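Telomeric DNA-binding factor trf1 (Schizosaccharomyces pombe, PDB 6K5S) probably binds telomeric DNA and carries an all-helical domain of the telomere repeat binding factor family. Local coordinates at residues L127-K132 with I183-A188; T133-S138 with N152-S157; V112-E117 with T122-L127. All coordinates share one frame; numbering follows the deposited sequence.

Helix 122-141 is the element common to all three contacts, and its successive portions meet different neighbours. Interaction 3, nearest the middle of the chain, packs its first turns against the end of helix 102-113; interaction 1 sets the following turns beside helix 177-195; interaction 2 closes its later part against the end of helix 147-154. All are buried, although K185 gives interaction 1 a partly exposed margin. Their chemistry differs: sulfur and lysine methylenes in interaction 1, leucine methyls and an aromatic edge in interaction 2, and an aromatic ring on a leucine methyl, with an amide beside a carbonyl, in interaction 3. Interactions 1 and 2 join directly, K132 NZ hydrogen-bonding to L154 O, whereas interactions 2 and 3 do not touch.

Interaction 1: L127-K132 with I183-A188; sequences LYMELK and IEKCTA
M129 reaches across to K185 and C186 where two helices of the all-helical TRF domain, 122-141 and 177-195, run side by side in nearly the same direction. The local axes diverge by only 24° and come within 10.1 Å of each other, a gap bridged by a few slender side chains. M129 contributes the largest share of the buried surface. Its CG lies anti to the backbone N (chi1 176°), and the chain stays extended as far as SD before bending at the last torsion. SD is thereby laid on the backbone of the second helix, 3.7 Å from K185 O, while the bend at chi3 sets the terminal methyl against the K185 chain. The side chain of K185 crosses that of M129 at about a right angle, CE meeting CE at 4.1 Å, and is itself kinked at chi3. Here the lysine works through its methylenes; its ammonium group goes on to hydrogen-bond T126 OG1, one turn earlier on the first helix. C186 meets the methionine at its base: SG rests 4.2 Å from M129 CB, at the root of the side chain rather than its end. M159 and F155 also pack on this cysteine. SG meets K132 as well, through CD at 4.5 Å. Beyond CD the K132 chain bends at its last torsion, and its buried ammonium group is satisfied by L154 O and N106 OD1. On the way CE passes over the centre of the Y128 ring, 3.4 Å above its plane.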
# COMPACT_ATOMS: atom_id res chain seq x y z
N LEU A 127 -21.00 6.11 23.12
CA LEU A 127 -20.41 6.65 21.90
C LEU A 127 -21.45 6.76 20.78
O LEU A 127 -21.45 7.74 20.03
CB LEU A 127 -19.25 5.77 21.47
CG LEU A 127 -18.15 6.38 20.63
CD1 LEU A 127 -17.65 7.70 21.25
CD2 LEU A 127 -17.02 5.35 20.48
N TYR A 128 -22.30 5.74 20.63
CA TYR A 128 -23.40 5.78 19.66
C TYR A 128 -24.26 7.03 19.84
O TYR A 128 -24.58 7.73 18.88
CB TYR A 128 -24.25 4.53 19.84
CG TYR A 128 -25.06 4.05 18.66
CD1 TYR A 128 -24.80 4.49 17.37
CD2 TYR A 128 -26.08 3.14 18.85
CE1 TYR A 128 -25.55 4.03 16.30
CE2 TYR A 128 -26.82 2.67 17.78
CZ TYR A 128 -26.55 3.11 16.52
OH TYR A 128 -27.28 2.64 15.45
N MET A 129 -24.67 7.29 21.09
CA MET A 129 -25.55 8.41 21.37
C MET A 129 -24.90 9.74 21.01
O MET A 129 -25.57 10.65 20.49
CB MET A 129 -25.95 8.41 22.85
CG MET A 129 -26.80 9.60 23.30
SD MET A 129 -27.11 9.57 25.11
CE MET A 129 -25.48 9.76 25.78
N GLU A 130 -23.61 9.91 21.35
CA GLU A 130 -22.92 11.15 21.04
C GLU A 130 -22.71 11.31 19.54
O GLU A 130 -22.74 12.42 19.00
CB GLU A 130 -21.57 11.23 21.77
CG GLU A 130 -21.66 11.27 23.32
CD GLU A 130 -22.46 12.45 23.88
OE1 GLU A 130 -22.62 13.49 23.18
OE2 GLU A 130 -22.93 12.36 25.03
N LEU A 131 -22.42 10.21 18.84
CA LEU A 131 -22.34 10.28 17.39
C LEU A 131 -23.66 10.79 16.80
O LEU A 131 -23.66 11.69 15.96
CB LEU A 131 -22.00 8.91 16.79
CG LEU A 131 -22.00 8.93 15.25
CD1 LEU A 131 -20.91 9.86 14.70
CD2 LEU A 131 -21.76 7.51 14.74
N LYS A 132 -24.78 10.20 17.22
CA LYS A 132 -26.08 10.64 16.71
C LYS A 132 -26.30 12.12 17.02
O LYS A 132 -26.82 12.86 16.18
CB LYS A 132 -27.20 9.78 17.31
CG LYS A 132 -27.14 8.29 16.88
CD LYS A 132 -28.14 7.45 17.71
CE LYS A 132 -28.29 5.99 17.17
NZ LYS A 132 -28.74 6.00 15.75
N ILE A 183 -31.31 2.31 24.64
CA ILE A 183 -32.59 2.81 24.16
C ILE A 183 -33.11 3.91 25.08
O ILE A 183 -33.57 4.96 24.62
CB ILE A 183 -33.60 1.66 24.01
CG1 ILE A 183 -33.10 0.69 22.94
CG2 ILE A 183 -34.97 2.19 23.63
CD1 ILE A 183 -34.02 -0.43 22.71
N GLU A 184 -33.01 3.70 26.39
CA GLU A 184 -33.51 4.70 27.33
C GLU A 184 -32.66 5.97 27.29
O GLU A 184 -33.21 7.08 27.28
CB GLU A 184 -33.56 4.12 28.74
CG GLU A 184 -34.19 5.03 29.77
CD GLU A 184 -34.60 4.27 31.03
OE1 GLU A 184 -34.74 3.03 30.95
OE2 GLU A 184 -34.78 4.92 32.08
N LYS A 185 -31.33 5.82 27.23
CA LYS A 185 -30.46 6.99 27.13
C LYS A 185 -30.70 7.75 25.83
O LYS A 185 -30.69 8.99 25.81
CB LYS A 185 -28.99 6.57 27.21
CG LYS A 185 -28.51 6.22 28.61
CD LYS A 185 -27.12 5.58 28.62
CE LYS A 185 -26.03 6.58 28.23
NZ LYS A 185 -24.66 5.97 28.27
N CYS A 186 -30.92 7.01 24.74
CA CYS A 186 -31.16 7.65 23.45
C CYS A 186 -32.49 8.40 23.43
O CYS A 186 -32.56 9.51 22.91
CB CYS A 186 -31.10 6.60 22.35
SG CYS A 186 -29.42 6.24 21.83
N THR A 187 -33.55 7.79 23.99
CA THR A 187 -34.85 8.46 24.09
C THR A 187 -34.73 9.78 24.82
O THR A 187 -35.26 10.80 24.37
CB THR A 187 -35.85 7.55 24.81
OG1 THR A 187 -35.83 6.24 24.22
CG2 THR A 187 -37.26 8.12 24.73
N ALA A 188 -34.03 9.78 25.96
CA ALA A 188 -33.83 11.01 26.73
C ALA A 188 -33.04 12.05 25.95
O ALA A 188 -33.33 13.25 26.03
CB ALA A 188 -33.12 10.68 28.04

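Interaction 2: T133-S138 with N152-S157; sequences TQAYIS and NDLFPS
L154 and F155, the last residue of helix 147-154 and the one after it, press against A135, Y136 and T133 on helix 122-141. L154 loses the most surface here. With CG anti to its own carbonyl carbon (chi1 -77°), it directs both methyls at the other helix: CD1 and CD2 each lie 3.8 Å from A135 CB, so the alanine methyl is gripped by the fork. CD1 also lies against the helix backbone itself, 3.3 Å from Y136 N, and touches Y136 CB at 3.7 Å. Beyond CB the tyrosine leads away to pack on I150 and L151, its hydroxyl hydrogen-bonded to Q199.

F155 departs from helical backbone angles and brings its ring up beside the first turn of 133-138. T133 OG1 meets this ring at the edge, near its plane, 4.1 Å from CZ. That hydroxyl is engaged elsewhere, with M129 O and R189 NH1, so the approach to F155 is one of plain van der Waals contact. Such closure, a short helix folding its C-terminal end back onto the longer helix just before it, is characteristic of a helix-loop-helix unit within an all-alpha domain.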
# COMPACT_ATOMS: atom_id res chain seq x y z
N THR A 133 -25.85 12.57 18.18
CA THR A 133 -26.01 13.98 18.55
C THR A 133 -25.22 14.89 17.60
O THR A 133 -25.73 15.91 17.15
CB THR A 133 -25.57 14.21 20.00
OG1 THR A 133 -26.35 13.36 20.85
CG2 THR A 133 -25.82 15.69 20.38
N GLN A 134 -23.98 14.51 17.28
CA GLN A 134 -23.21 15.30 16.32
C GLN A 134 -23.81 15.21 14.92
O GLN A 134 -23.79 16.20 14.17
CB GLN A 134 -21.74 14.85 16.29
CG GLN A 134 -20.97 15.12 17.61
CD GLN A 134 -21.07 16.58 18.07
OE1 GLN A 134 -20.89 17.50 17.28
NE2 GLN A 134 -21.35 16.78 19.36
N ALA A 135 -24.33 14.04 14.52
CA ALA A 135 -24.99 13.97 13.22
C ALA A 135 -26.18 14.93 13.17
O ALA A 135 -26.41 15.60 12.16
CB ALA A 135 -25.44 12.55 12.90
N TYR A 136 -26.95 14.98 14.26
CA TYR A 136 -28.08 15.89 14.33
C TYR A 136 -27.62 17.34 14.21
O TYR A 136 -28.19 18.11 13.42
CB TYR A 136 -28.87 15.66 15.64
CG TYR A 136 -29.93 16.71 15.91
CD1 TYR A 136 -31.08 16.79 15.12
CD2 TYR A 136 -29.77 17.64 16.95
CE1 TYR A 136 -32.06 17.76 15.35
CE2 TYR A 136 -30.74 18.62 17.19
CZ TYR A 136 -31.90 18.66 16.39
OH TYR A 136 -32.87 19.61 16.61
N ILE A 137 -26.58 17.71 14.95
CA ILE A 137 -26.11 19.09 14.96
C ILE A 137 -25.57 19.48 13.59
O ILE A 137 -25.85 20.57 13.08
CB ILE A 137 -25.04 19.27 16.05
CG1 ILE A 137 -25.72 19.21 17.43
CG2 ILE A 137 -24.26 20.56 15.82
CD1 ILE A 137 -24.74 19.00 18.59
N SER A 138 -24.82 18.58 12.96
CA SER A 138 -24.34 18.87 11.60
C SER A 138 -25.50 18.96 10.61
O SER A 138 -25.53 19.87 9.77
CB SER A 138 -23.34 17.81 11.15
OG SER A 138 -22.99 18.01 9.78
N ASN A 152 -36.01 11.85 14.09
CA ASN A 152 -36.68 10.57 13.96
C ASN A 152 -35.82 9.59 13.17
O ASN A 152 -35.90 8.38 13.40
CB ASN A 152 -38.06 10.73 13.31
CG ASN A 152 -39.11 11.24 14.29
OD1 ASN A 152 -38.91 11.28 15.51
ND2 ASN A 152 -40.25 11.66 13.74
N ASP A 153 -34.98 10.09 12.25
CA ASP A 153 -34.04 9.21 11.57
C ASP A 153 -32.92 8.79 12.50
O ASP A 153 -32.52 7.62 12.51
CB ASP A 153 -33.45 9.90 10.35
CG ASP A 153 -34.44 10.04 9.22
OD1 ASP A 153 -35.56 9.50 9.33
OD2 ASP A 153 -34.08 10.69 8.23
N LEU A 154 -32.40 9.73 13.29
CA LEU A 154 -31.20 9.44 14.06
C LEU A 154 -31.50 8.70 15.36
O LEU A 154 -30.63 7.99 15.86
CB LEU A 154 -30.45 10.73 14.36
CG LEU A 154 -29.66 11.26 13.17
CD1 LEU A 154 -29.14 12.64 13.52
CD2 LEU A 154 -28.51 10.32 12.79
N PHE A 155 -32.69 8.89 15.91
CA PHE A 155 -33.11 8.30 17.18
C PHE A 155 -34.43 7.59 16.93
O PHE A 155 -35.50 8.04 17.38
CB PHE A 155 -33.27 9.35 18.27
CG PHE A 155 -32.01 10.09 18.63
CD1 PHE A 155 -31.18 9.61 19.63
CD2 PHE A 155 -31.67 11.28 18.00
CE1 PHE A 155 -30.01 10.28 19.97
CE2 PHE A 155 -30.50 11.95 18.34
CZ PHE A 155 -29.67 11.44 19.33
N PRO A 156 -34.40 6.47 16.21
CA PRO A 156 -35.64 5.92 15.64
C PRO A 156 -36.41 5.12 16.68
O PRO A 156 -35.90 4.76 17.74
CB PRO A 156 -35.13 5.03 14.50
CG PRO A 156 -33.77 4.59 14.94
CD PRO A 156 -33.22 5.65 15.86
N SER A 157 -37.68 4.85 16.35
CA SER A 157 -38.54 4.08 17.24
C SER A 157 -38.24 2.58 17.21
O SER A 157 -38.61 1.88 18.16
CB SER A 157 -40.01 4.32 16.88
OG SER A 157 -40.31 3.77 15.60

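Interaction 3: V112-E117 with T122-L127; sequences VFAPDE and TNQGTL
A helix-loop-helix connection brings F113, the last residue of helix 102-113, and A114 just after it against Q124 and L127 in the first turns of helix 122-141, within the all-helical TRF domain. Two kinds of contact share this junction. On the apolar side, the side chains of F113 and L127 cross at about a right angle, with L127 CD2 coming obliquely to the ring, 4.0 Å from CE2. The phenyl group is further packed by F109, which stacks on it, and by F90, which meets it edge-to-face; I215 of helix 208-222 touches both F113 and L127.

Q124 forms the polar side. Its chain is extended beyond CG (chi2 169°), which carries the amide across to the end of the other helix. NE2 arrives 3.0 Å from F113 O, but at an angle too poor for a hydrogen bond; its hydrogen-bond partner is Y218 OH. The amide oxygen accepts from L121 N, just before its own helix begins, and so ties the amide to the loop between the two helices. With Q124 cut back to an alanine, L121 N and Y218 OH would probably lose their amide partner, and a gap is likely to open beside the end of helix 102-113. Alongside the amide lies the methyl of A114, whose CB is 4.0 Å from Q124 OE1 and 4.1 Å from Q124 NE2.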
# COMPACT_ATOMS: atom_id res chain seq x y z
N VAL A 112 -19.10 -1.16 12.65
CA VAL A 112 -17.70 -0.77 12.82
C VAL A 112 -17.21 -1.07 14.23
O VAL A 112 -16.10 -1.57 14.42
CB VAL A 112 -17.57 0.73 12.47
CG1 VAL A 112 -16.19 1.27 12.84
CG2 VAL A 112 -17.85 0.95 10.99
N PHE A 113 -18.04 -0.81 15.25
CA PHE A 113 -17.58 -0.93 16.63
C PHE A 113 -18.04 -2.20 17.32
O PHE A 113 -17.42 -2.59 18.31
CB PHE A 113 -18.04 0.29 17.45
CG PHE A 113 -17.34 1.56 17.08
CD1 PHE A 113 -17.79 2.33 16.03
CD2 PHE A 113 -16.20 1.98 17.77
CE1 PHE A 113 -17.15 3.51 15.68
CE2 PHE A 113 -15.55 3.15 17.43
CZ PHE A 113 -16.01 3.92 16.37
N ALA A 114 -19.09 -2.84 16.82
CA ALA A 114 -19.59 -4.11 17.37
C ALA A 114 -19.85 -5.10 16.23
O ALA A 114 -20.99 -5.53 16.00
CB ALA A 114 -20.85 -3.88 18.20
N PRO A 115 -18.83 -5.45 15.48
CA PRO A 115 -19.03 -6.32 14.32
C PRO A 115 -19.27 -7.75 14.76
O PRO A 115 -18.97 -8.15 15.89
CB PRO A 115 -17.72 -6.19 13.54
CG PRO A 115 -16.71 -5.88 14.60
CD PRO A 115 -17.41 -5.09 15.67
N ASP A 116 -19.89 -8.52 13.86
CA ASP A 116 -20.02 -9.97 14.01
C ASP A 116 -20.91 -10.36 15.19
O ASP A 116 -20.62 -11.33 15.91
CB ASP A 116 -18.65 -10.64 14.12
CG ASP A 116 -17.73 -10.28 12.97
OD1 ASP A 116 -18.23 -10.16 11.83
OD2 ASP A 116 -16.51 -10.11 13.20
N GLU A 117 -22.00 -9.62 15.39
CA GLU A 117 -23.01 -9.90 16.41
C GLU A 117 -22.44 -9.95 17.82
O GLU A 117 -23.02 -10.57 18.71
CB GLU A 117 -23.78 -11.18 16.09
CG GLU A 117 -24.22 -11.17 14.65
CD GLU A 117 -24.90 -12.44 14.21
OE1 GLU A 117 -25.11 -13.34 15.06
OE2 GLU A 117 -25.21 -12.54 13.01
N THR A 122 -21.65 -0.90 27.19
CA THR A 122 -22.17 0.40 27.63
C THR A 122 -21.41 1.56 27.01
O THR A 122 -22.02 2.56 26.60
CB THR A 122 -22.13 0.50 29.16
OG1 THR A 122 -20.95 -0.14 29.64
CG2 THR A 122 -23.35 -0.16 29.77
N ASN A 123 -20.08 1.48 26.94
CA ASN A 123 -19.32 2.58 26.36
C ASN A 123 -19.53 2.71 24.86
O ASN A 123 -19.44 3.82 24.33
CB ASN A 123 -17.84 2.41 26.66
CG ASN A 123 -17.53 2.66 28.12
OD1 ASN A 123 -17.71 3.77 28.62
ND2 ASN A 123 -17.09 1.63 28.83
N GLN A 124 -19.78 1.60 24.15
CA GLN A 124 -20.20 1.68 22.76
C GLN A 124 -21.52 2.42 22.64
O GLN A 124 -21.70 3.25 21.74
CB GLN A 124 -20.35 0.28 22.17
CG GLN A 124 -19.05 -0.49 22.03
CD GLN A 124 -19.29 -1.96 21.71
OE1 GLN A 124 -20.37 -2.50 21.95
NE2 GLN A 124 -18.29 -2.60 21.13
N GLY A 125 -22.46 2.11 23.53
CA GLY A 125 -23.75 2.78 23.53
C GLY A 125 -23.62 4.27 23.75
O GLY A 125 -24.27 5.07 23.06
N THR A 126 -22.81 4.67 24.74
CA THR A 126 -22.58 6.10 24.97
C THR A 126 -21.98 6.77 23.75
O THR A 126 -22.39 7.87 23.36
CB THR A 126 -21.68 6.30 26.19
OG1 THR A 126 -22.36 5.85 27.36
CG2 THR A 126 -21.31 7.77 26.35
N LEU A 127 -21.00 6.11 23.12
CA LEU A 127 -20.41 6.65 21.90
C LEU A 127 -21.45 6.76 20.78
O LEU A 127 -21.45 7.74 20.03
CB LEU A 127 -19.25 5.77 21.47
CG LEU A 127 -18.15 6.38 20.63
CD1 LEU A 127 -17.65 7.70 21.25
CD2 LEU A 127 -17.02 5.35 20.48